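Local coordinates for DNA damage response protein Rtt109, putative (PDB 5ZB9), which probably transfers acetyl groups from acetyl-CoA to lysine side chains of histones, acting as a histone H3 acetyltransferase linked to the DNA damage response, at residues T88-K93 against M135-A140; E53-A58 against V78-T83; E181-S186 against L328-Q333; A199-T204 against N324-V329. One frame throughout, in Å; residues are numbered along the deposited sequence.

Interactions 1 and 2 lie in the buried core, with centres about 9 Å apart. They are neighbouring pairings of one mixed sheet: strand 71-82 pairs with strand 50-61 in interaction 2 and with strand 86-96 next door, which pairs in turn with 133-140 in interaction 1. Interaction 1 is parallel, interaction 2 antiparallel. Interactions 3 and 4 lie about 20 Å or more from the chain centre, partly buried. They share Leu-328 and Val-329 and meet through the carboxylate of Glu-183. Interaction 1 has mainly apolar side chains; interaction 2 adds Glu-53, Asn-54 and His-55. Interaction 4 is a single antiparallel bridge in the same sheet. Interaction 3 joins two loops around Asn-330.

Interaction 1 of 4, residues T88-K93 against M135-A140; sequences TIFVSK and MVSLFA. With GOL (glycerol), chain B.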
# COMPACT_ATOMS: atom_id res chain seq x y z
N THR A 88 -6.54 -0.67 6.86
CA THR A 88 -5.71 0.01 5.87
C THR A 88 -4.58 -0.88 5.41
O THR A 88 -3.74 -1.29 6.20
CB THR A 88 -5.13 1.32 6.41
OG1 THR A 88 -6.21 2.20 6.78
CG2 THR A 88 -4.29 2.00 5.34
N ILE A 89 -4.57 -1.17 4.11
CA ILE A 89 -3.48 -1.91 3.51
C ILE A 89 -2.53 -0.96 2.77
O ILE A 89 -2.87 -0.42 1.71
CB ILE A 89 -4.03 -2.99 2.58
CG1 ILE A 89 -4.93 -3.94 3.37
CG2 ILE A 89 -2.90 -3.76 1.92
CD1 ILE A 89 -5.49 -5.07 2.55
N PHE A 90 -1.35 -0.75 3.35
CA PHE A 90 -0.42 0.25 2.84
C PHE A 90 0.85 -0.38 2.29
O PHE A 90 1.50 -1.17 2.98
CB PHE A 90 -0.06 1.25 3.94
CG PHE A 90 1.02 2.21 3.55
CD1 PHE A 90 0.76 3.25 2.67
CD2 PHE A 90 2.30 2.08 4.07
CE1 PHE A 90 1.76 4.14 2.30
CE2 PHE A 90 3.31 2.97 3.70
CZ PHE A 90 3.04 4.00 2.82
N VAL A 91 1.20 -0.02 1.06
CA VAL A 91 2.44 -0.49 0.45
C VAL A 91 3.60 0.40 0.92
O VAL A 91 3.59 1.60 0.67
CB VAL A 91 2.37 -0.46 -1.08
CG1 VAL A 91 3.63 -1.07 -1.69
CG2 VAL A 91 1.12 -1.17 -1.57
N SER A 92 4.57 -0.19 1.61
CA SER A 92 5.66 0.61 2.15
C SER A 92 6.91 0.50 1.28
O SER A 92 7.68 1.45 1.19
CB SER A 92 5.98 0.20 3.58
OG SER A 92 6.26 -1.19 3.66
N LYS A 93 7.09 -0.64 0.64
CA LYS A 93 8.29 -0.90 -0.16
C LYS A 93 7.97 -1.77 -1.37
O LYS A 93 7.15 -2.69 -1.28
CB LYS A 93 9.37 -1.59 0.68
CG LYS A 93 9.95 -0.75 1.81
CD LYS A 93 10.69 -1.61 2.84
CE LYS A 93 11.07 -0.77 4.05
NZ LYS A 93 11.39 -1.59 5.25
N MET A 135 -9.26 -0.00 3.14
CA MET A 135 -8.55 0.89 2.22
C MET A 135 -7.20 0.31 1.78
O MET A 135 -6.44 -0.21 2.60
CB MET A 135 -8.34 2.25 2.89
CG MET A 135 -7.48 3.19 2.08
SD MET A 135 -7.46 4.86 2.74
CE MET A 135 -6.34 4.67 4.12
N VAL A 136 -6.93 0.39 0.48
CA VAL A 136 -5.58 0.13 -0.01
C VAL A 136 -4.96 1.47 -0.37
O VAL A 136 -5.57 2.28 -1.06
CB VAL A 136 -5.57 -0.80 -1.24
CG1 VAL A 136 -4.14 -1.02 -1.72
CG2 VAL A 136 -6.23 -2.12 -0.90
N SER A 137 -3.74 1.69 0.10
CA SER A 137 -3.12 2.99 -0.08
C SER A 137 -1.63 2.87 -0.37
O SER A 137 -0.98 1.89 0.00
CB SER A 137 -3.36 3.85 1.17
OG SER A 137 -2.88 5.17 0.99
N LEU A 138 -1.10 3.88 -1.04
CA LEU A 138 0.32 3.94 -1.38
C LEU A 138 0.66 5.34 -1.89
O LEU A 138 -0.22 6.07 -2.33
CB LEU A 138 0.68 2.89 -2.44
CG LEU A 138 0.03 3.06 -3.82
CD1 LEU A 138 0.84 3.98 -4.75
CD2 LEU A 138 -0.21 1.71 -4.46
N PHE A 139 1.94 5.69 -1.86
CA PHE A 139 2.39 6.87 -2.59
C PHE A 139 3.34 6.40 -3.68
O PHE A 139 4.09 5.45 -3.49
CB PHE A 139 3.04 7.91 -1.66
CG PHE A 139 4.33 7.47 -1.04
CD1 PHE A 139 4.35 6.88 0.22
CD2 PHE A 139 5.54 7.68 -1.69
CE1 PHE A 139 5.55 6.49 0.81
CE2 PHE A 139 6.75 7.29 -1.10
CZ PHE A 139 6.75 6.70 0.14
N ALA A 140 3.30 7.06 -4.83
CA ALA A 140 4.10 6.62 -5.97
C ALA A 140 5.13 7.67 -6.33
O ALA A 140 4.78 8.81 -6.63
CB ALA A 140 3.21 6.32 -7.16
C1 GOL B . 5.43 2.32 -3.15
O1 GOL B . 6.00 3.28 -4.03
C2 GOL B . 5.99 2.45 -1.74
O2 GOL B . 7.38 2.60 -1.78
C3 GOL B . 5.41 3.69 -1.07
O3 GOL B . 3.99 3.64 -1.06
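Thr-88 and Met-135 start this parallel pairing, with side chains lying side by side on the face that also carries Phe-90 and Ser-137. Met-135 bends at its last torsion (chi3 78°). This turns CE in against Thr-88, where it lies 3.6 Å from CG2. At Ile-89 the backbone is gripped twice. Its N-H gives a nearly straight bond to Met-135 O (N to O 2.6 Å), and its O accepts from Ser-137 N at 2.8 Å. Its side chain lies on the other face, with that of Val-136. Phe-90 has CG anti to its backbone N (chi1 173°). Its ring slants over the partner strand: CE1 comes to 4.0 Å from Leu-138 CA, and CZ to 4.1 Å from Phe-139 CE1, which lies at the edge of the Phe-90 ring. Phe-90 also stacks on Phe-259. Val-91 N continues the pairing to Ser-137 O at 3.1 Å, and its CB packs 4.0 Å from Leu-138 CB. Beyond this point a glycerol, probably from the crystallisation liquor, spans the strands. Phe-139 N donates to glycerol O3, and glycerol C3 sits 3.3 Å above the centre of the Phe-139 ring. Glycerol O2 donates to Ser-92 O. The two strands and helix 111-127 form a beta-alpha-beta unit, close to Ala-94, part of the CoA site seen in another crystal structure of this protein; no CoA is bound here.

Interaction 2 of 4, residues E53-A58 against V78-T83; sequences ENHFLA and VLVYGT
Val-78 pairs with His-55 in an antiparallel, hydrogen-bonded pair. Val-78 N donates to His-55 O at 2.8 Å. In return His-55 N donates to Val-78 O at 2.9 Å, a bond clearly bent at the hydrogen (136°). Val-78 O also lies at the edge of the His-55 ring, in its plane, and is 3.4 Å from His-55 CB. The Val-78 side chain shares its face with His-55, Val-80 and Glu-53, and packs on Phe-119 and Leu-123 of helix 111-127.

Leu-79 faces the other way. It forms a non-hydrogen-bonded pair with Asn-54, and the two side chains run side by side in the same direction. The CD2 branch of Leu-79 is the part that touches, 3.3 Å from Asn-54 OD1. Strand 86-96 borders Leu-79 through Phe-90 and Ser-92.

Val-80 returns to the His-55 face and pairs with Glu-53 through two backbone bonds. Val-80 N to Glu-53 O is almost straight (178°, 2.9 Å), while Glu-53 N reaches Val-80 O at 2.8 Å. The CG2 branch of Val-80 is anti to its carbonyl carbon and meets the imidazole of His-55 at CD2, 3.6 Å away. The side chains cross at a slant. His-55 ND1 is hydrogen-bonded to His-27 NE2 on strand 22-35, which links the ring to the next strand of the sheet. Strands 50-61 and 71-82 form a beta hairpin within the large mixed sheet of this acetyltransferase, covered on the Val-78 side by helix 111-127.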
# COMPACT_ATOMS: atom_id res chain seq x y z
N GLU A 53 0.27 -4.94 11.23
CA GLU A 53 0.77 -6.25 10.86
C GLU A 53 1.69 -6.08 9.65
O GLU A 53 1.26 -5.56 8.63
CB GLU A 53 -0.40 -7.20 10.56
CG GLU A 53 -0.04 -8.58 10.03
CD GLU A 53 -1.29 -9.43 9.70
OE1 GLU A 53 -2.41 -8.95 9.96
OE2 GLU A 53 -1.15 -10.57 9.19
N ASN A 54 2.95 -6.50 9.76
CA ASN A 54 3.87 -6.41 8.64
C ASN A 54 3.79 -7.61 7.71
O ASN A 54 3.66 -8.74 8.17
CB ASN A 54 5.32 -6.28 9.12
CG ASN A 54 5.55 -5.07 9.98
OD1 ASN A 54 4.80 -4.09 9.92
ND2 ASN A 54 6.59 -5.12 10.79
N HIS A 55 3.87 -7.36 6.41
CA HIS A 55 3.94 -8.42 5.41
C HIS A 55 5.04 -8.13 4.42
O HIS A 55 5.16 -7.01 3.92
CB HIS A 55 2.63 -8.57 4.66
CG HIS A 55 1.49 -9.05 5.50
ND1 HIS A 55 1.19 -10.39 5.64
CD2 HIS A 55 0.58 -8.38 6.23
CE1 HIS A 55 0.14 -10.52 6.43
NE2 HIS A 55 -0.25 -9.31 6.80
N PHE A 56 5.83 -9.15 4.10
CA PHE A 56 6.85 -9.00 3.08
C PHE A 56 6.87 -10.21 2.15
O PHE A 56 6.92 -11.35 2.60
CB PHE A 56 8.22 -8.80 3.70
CG PHE A 56 9.32 -8.67 2.69
CD1 PHE A 56 9.45 -7.51 1.95
CD2 PHE A 56 10.20 -9.71 2.47
CE1 PHE A 56 10.45 -7.39 1.01
CE2 PHE A 56 11.20 -9.60 1.54
CZ PHE A 56 11.32 -8.44 0.80
N LEU A 57 6.83 -9.95 0.86
CA LEU A 57 6.89 -11.01 -0.13
C LEU A 57 8.14 -10.86 -0.97
O LEU A 57 8.33 -9.83 -1.63
CB LEU A 57 5.65 -10.98 -1.03
CG LEU A 57 5.70 -11.89 -2.27
CD1 LEU A 57 5.71 -13.36 -1.88
CD2 LEU A 57 4.53 -11.59 -3.22
N ALA A 58 8.99 -11.87 -0.94
CA ALA A 58 10.13 -11.94 -1.85
C ALA A 58 9.85 -12.97 -2.93
O ALA A 58 9.39 -14.08 -2.65
CB ALA A 58 11.41 -12.28 -1.10
N VAL A 78 4.17 -4.77 2.64
CA VAL A 78 2.85 -4.20 2.83
C VAL A 78 2.50 -4.17 4.31
O VAL A 78 2.61 -5.18 4.99
CB VAL A 78 1.78 -5.00 2.10
CG1 VAL A 78 0.45 -4.32 2.25
CG2 VAL A 78 2.15 -5.17 0.63
N LEU A 79 2.09 -3.00 4.81
CA LEU A 79 1.67 -2.87 6.20
C LEU A 79 0.15 -2.86 6.30
O LEU A 79 -0.52 -2.07 5.61
CB LEU A 79 2.25 -1.59 6.81
CG LEU A 79 3.72 -1.30 6.52
CD1 LEU A 79 4.10 0.07 7.10
CD2 LEU A 79 4.62 -2.39 7.08
N VAL A 80 -0.39 -3.72 7.15
CA VAL A 80 -1.83 -3.75 7.37
C VAL A 80 -2.15 -3.13 8.73
O VAL A 80 -1.73 -3.65 9.76
CB VAL A 80 -2.41 -5.18 7.32
CG1 VAL A 80 -3.93 -5.14 7.43
CG2 VAL A 80 -2.00 -5.88 6.03
N TYR A 81 -2.87 -2.02 8.71
CA TYR A 81 -3.31 -1.35 9.93
C TYR A 81 -4.77 -1.70 10.22
O TYR A 81 -5.56 -1.86 9.30
CB TYR A 81 -3.17 0.17 9.83
CG TYR A 81 -1.77 0.67 9.56
CD1 TYR A 81 -1.31 0.85 8.26
CD2 TYR A 81 -0.93 1.00 10.61
CE1 TYR A 81 -0.03 1.32 8.02
CE2 TYR A 81 0.35 1.47 10.37
CZ TYR A 81 0.79 1.63 9.09
OH TYR A 81 2.06 2.11 8.86
N GLY A 82 -5.10 -1.80 11.50
CA GLY A 82 -6.48 -2.03 11.90
C GLY A 82 -6.90 -1.13 13.04
O GLY A 82 -6.20 -1.00 14.04
N THR A 83 -8.05 -0.48 12.88
CA THR A 83 -8.77 0.14 13.98
C THR A 83 -10.15 -0.51 14.06
O THR A 83 -10.45 -1.44 13.31
CB THR A 83 -8.93 1.67 13.81
OG1 THR A 83 -9.72 1.94 12.65
CG2 THR A 83 -7.58 2.36 13.71

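Interaction 3 of 4, residues E181-S186 against L328-Q333; sequences EPETGS and LVNSVQ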
# COMPACT_ATOMS: atom_id res chain seq x y z
N GLU A 181 -18.32 -3.43 -7.01
CA GLU A 181 -19.38 -2.70 -7.69
C GLU A 181 -19.08 -1.21 -7.79
O GLU A 181 -18.47 -0.63 -6.89
CB GLU A 181 -20.71 -2.91 -6.97
CG GLU A 181 -21.24 -4.32 -7.10
CD GLU A 181 -21.31 -4.77 -8.55
OE1 GLU A 181 -22.11 -4.19 -9.32
OE2 GLU A 181 -20.57 -5.71 -8.92
N PRO A 182 -19.50 -0.57 -8.89
CA PRO A 182 -19.38 0.88 -9.04
C PRO A 182 -20.15 1.62 -7.97
O PRO A 182 -21.08 1.08 -7.38
CB PRO A 182 -19.98 1.15 -10.43
CG PRO A 182 -19.84 -0.13 -11.16
CD PRO A 182 -20.02 -1.21 -10.12
N GLU A 183 -19.77 2.86 -7.71
CA GLU A 183 -20.47 3.70 -6.74
C GLU A 183 -20.90 5.01 -7.40
O GLU A 183 -20.40 5.38 -8.46
CB GLU A 183 -19.60 3.96 -5.52
CG GLU A 183 -19.07 2.68 -4.88
CD GLU A 183 -18.23 2.93 -3.64
OE1 GLU A 183 -17.27 3.74 -3.72
OE2 GLU A 183 -18.52 2.32 -2.58
N THR A 184 -21.83 5.71 -6.75
CA THR A 184 -22.48 6.86 -7.36
C THR A 184 -21.94 8.20 -6.86
O THR A 184 -22.00 9.20 -7.57
CB THR A 184 -23.98 6.82 -7.10
OG1 THR A 184 -24.20 6.36 -5.76
CG2 THR A 184 -24.64 5.87 -8.08
N GLY A 185 -21.42 8.22 -5.64
CA GLY A 185 -20.90 9.46 -5.09
C GLY A 185 -21.27 9.65 -3.63
O GLY A 185 -22.45 9.59 -3.26
N SER A 186 -20.25 9.89 -2.80
CA SER A 186 -20.42 10.05 -1.36
C SER A 186 -21.36 11.20 -1.03
O SER A 186 -22.48 10.97 -0.57
CB SER A 186 -19.05 10.27 -0.69
OG SER A 186 -18.37 11.38 -1.24
N LEU A 328 -22.71 -1.37 3.60
CA LEU A 328 -22.00 -0.11 3.67
C LEU A 328 -21.92 0.51 2.28
O LEU A 328 -21.53 -0.16 1.32
CB LEU A 328 -20.60 -0.31 4.26
CG LEU A 328 -20.00 0.76 5.18
CD1 LEU A 328 -20.87 0.97 6.42
CD2 LEU A 328 -18.57 0.39 5.58
N VAL A 329 -22.34 1.77 2.16
CA VAL A 329 -22.21 2.51 0.91
C VAL A 329 -21.23 3.65 1.14
O VAL A 329 -20.87 3.95 2.28
CB VAL A 329 -23.56 3.06 0.42
CG1 VAL A 329 -24.50 1.93 0.05
CG2 VAL A 329 -24.19 3.95 1.49
N ASN A 330 -20.80 4.30 0.05
CA ASN A 330 -19.80 5.36 0.17
C ASN A 330 -20.37 6.68 0.73
O ASN A 330 -19.63 7.65 0.89
CB ASN A 330 -19.13 5.61 -1.18
CG ASN A 330 -20.06 6.24 -2.20
OD1 ASN A 330 -21.28 6.04 -2.16
ND2 ASN A 330 -19.49 6.99 -3.13
N SER A 331 -21.67 6.70 1.03
CA SER A 331 -22.30 7.89 1.62
C SER A 331 -22.29 7.82 3.15
O SER A 331 -22.46 8.85 3.82
CB SER A 331 -23.74 8.04 1.10
OG SER A 331 -24.62 7.14 1.74
N VAL A 332 -22.11 6.62 3.69
CA VAL A 332 -21.99 6.44 5.13
C VAL A 332 -20.65 6.97 5.62
O VAL A 332 -19.60 6.41 5.31
CB VAL A 332 -22.12 4.95 5.53
CG1 VAL A 332 -21.97 4.79 7.04
CG2 VAL A 332 -23.46 4.38 5.07
N GLN A 333 -20.69 8.07 6.38
CA GLN A 333 -19.47 8.69 6.88
C GLN A 333 -18.75 7.77 7.87
O GLN A 333 -19.38 7.00 8.59
CB GLN A 333 -19.79 10.04 7.54
CG GLN A 333 -18.56 10.79 8.06
CD GLN A 333 -18.80 12.28 8.22
OE1 GLN A 333 -18.44 13.08 7.34
NE2 GLN A 333 -19.38 12.67 9.35
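Ser-186 and Ser-331 bring the two backbones closest, with CA atoms 4.1 Å apart. Neither segment is regular helix or strand. Residues 329-332 make a type I beta turn, closed by a long bond from Val-332 N to Val-329 O at 3.3 Å. The other segment bends round Asn-330, and Gly-185 helps it to do so with a positive phi (138°). Ser-186 CA makes a CA-H...O contact with Asn-330 O at 3.4 Å. Ser-186 CB sits still nearer that oxygen, at 3.1 Å.

The side chain of Asn-330 fills the inside of the bend and has the largest share of the contact. Its CG stands between the backbone N and the carbonyl carbon (chi1 69°). The amide group lies against the backbone of Gly-185 and Ser-186. Glu-183 slides past Asn-330 in the opposite direction, its carboxylate plane 35° from the amide plane. Glu-183 OE2 is 3.6 Å from Asn-330 CB, so the acid meets a methylene there. Its polar partners lie beyond: OE1 is hydrogen-bonded to Thr-204 OG1, and OE2 to Ser-202 OG and Asn-324 ND2. At the far end Ser-331 CB rests 3.6 Å from Ser-186 O.

The contact joins two loops, one following helix 162-177 and the other following strand 317-324. Helix 193-198 borders it through Thr-184 and Val-329, and helix 241-244 meets Asn-330 through Gln-243.

Interaction 4 of 4, residues A199-T204 against N324-V329; sequences AKSSAT and NPPGLV
Ser-202 and Asn-324 form a short antiparallel pairing where strands 202-208 and 317-324 meet, and Pro-326 beyond it packs on the chain leading into strand 202-208. The pair is of the hydrogen-bonded kind. Ser-202 N donates to Asn-324 O in a nearly straight bond (178°, 2.8 Å), and Asn-324 N returns one to Ser-202 O at 2.6 Å. Both side chains lie on one face. Ser-202 OG stands between its backbone N and carbonyl carbon (chi1 59°) and is 3.9 Å from Asn-324 CB. Glu-183 takes up both polar ends. Asn-324 OD1 accepts from Arg-133, and Asn-324 ND2 has Gln-243 OE1 as a second partner.

Ser-201 OG touches the junction of the two prolines, 3.5 Å from Pro-325 CA and 3.3 Å from Pro-326 CD. Further out, the ring of Pro-326 covers the backbone of residues 199-201: its CB is 3.7 Å from Ala-199 O, and its CG is 3.8 Å from Ser-201 N. Helix 193-198 joins in through a backbone bond between Gly-327 and Ser-198. Residues 325-328 form a type II beta turn, with Pro-326 and Gly-327 in its two central positions, the classic Pro-Gly arrangement.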
# COMPACT_ATOMS: atom_id res chain seq x y z
N ALA A 199 -26.04 -3.95 -0.59
CA ALA A 199 -26.08 -5.42 -0.54
C ALA A 199 -24.84 -6.05 -1.19
O ALA A 199 -24.61 -7.25 -1.05
CB ALA A 199 -27.34 -5.93 -1.21
N LYS A 200 -24.06 -5.24 -1.89
CA LYS A 200 -22.88 -5.73 -2.62
C LYS A 200 -21.61 -4.99 -2.20
O LYS A 200 -21.67 -3.86 -1.72
CB LYS A 200 -23.10 -5.58 -4.12
CG LYS A 200 -23.74 -4.26 -4.52
CD LYS A 200 -24.52 -4.38 -5.83
CE LYS A 200 -25.50 -5.54 -5.79
NZ LYS A 200 -26.47 -5.43 -4.66
N SER A 201 -20.47 -5.65 -2.37
CA SER A 201 -19.18 -5.02 -2.10
C SER A 201 -18.82 -4.04 -3.20
O SER A 201 -18.80 -4.40 -4.39
CB SER A 201 -18.09 -6.08 -1.96
OG SER A 201 -17.46 -5.99 -0.69
N SER A 202 -18.56 -2.79 -2.83
CA SER A 202 -18.30 -1.75 -3.82
C SER A 202 -17.01 -0.98 -3.54
O SER A 202 -16.47 -1.05 -2.43
CB SER A 202 -19.48 -0.78 -3.90
OG SER A 202 -19.72 -0.17 -2.65
N ALA A 203 -16.53 -0.24 -4.54
CA ALA A 203 -15.25 0.44 -4.42
C ALA A 203 -15.05 1.56 -5.44
O ALA A 203 -15.59 1.53 -6.55
CB ALA A 203 -14.11 -0.56 -4.55
N THR A 204 -14.25 2.55 -5.03
CA THR A 204 -13.80 3.63 -5.91
C THR A 204 -12.31 3.86 -5.65
O THR A 204 -11.84 3.67 -4.52
CB THR A 204 -14.61 4.94 -5.68
OG1 THR A 204 -16.01 4.67 -5.82
CG2 THR A 204 -14.21 6.04 -6.67
N ASN A 324 -16.04 -0.51 0.11
CA ASN A 324 -17.16 -0.55 1.05
C ASN A 324 -17.86 -1.89 0.96
O ASN A 324 -18.50 -2.19 -0.05
CB ASN A 324 -18.13 0.60 0.79
CG ASN A 324 -17.50 1.96 1.03
OD1 ASN A 324 -17.21 2.31 2.17
ND2 ASN A 324 -17.27 2.72 -0.04
N PRO A 325 -17.74 -2.70 2.01
CA PRO A 325 -18.27 -4.06 2.07
C PRO A 325 -19.80 -4.05 2.14
O PRO A 325 -20.38 -2.99 2.38
CB PRO A 325 -17.65 -4.62 3.35
CG PRO A 325 -17.58 -3.43 4.23
CD PRO A 325 -17.18 -2.30 3.32
N PRO A 326 -20.45 -5.21 1.91
CA PRO A 326 -21.92 -5.23 1.95
C PRO A 326 -22.47 -4.72 3.28
O PRO A 326 -21.99 -5.12 4.34
CB PRO A 326 -22.25 -6.72 1.74
CG PRO A 326 -21.08 -7.26 1.00
CD PRO A 326 -19.89 -6.53 1.55
N GLY A 327 -23.45 -3.83 3.21
CA GLY A 327 -24.01 -3.23 4.40
C GLY A 327 -23.39 -1.87 4.63
O GLY A 327 -23.50 -1.28 5.70
N LEU A 328 -22.71 -1.37 3.60
CA LEU A 328 -22.00 -0.11 3.67
C LEU A 328 -21.92 0.51 2.28
O LEU A 328 -21.53 -0.16 1.32
CB LEU A 328 -20.60 -0.31 4.26
CG LEU A 328 -20.00 0.76 5.18
CD1 LEU A 328 -20.87 0.97 6.42
CD2 LEU A 328 -18.57 0.39 5.58
N VAL A 329 -22.34 1.77 2.16
CA VAL A 329 -22.21 2.51 0.91
C VAL A 329 -21.23 3.65 1.14
O VAL A 329 -20.87 3.95 2.28
CB VAL A 329 -23.56 3.06 0.42
CG1 VAL A 329 -24.50 1.93 0.05
CG2 VAL A 329 -24.19 3.95 1.49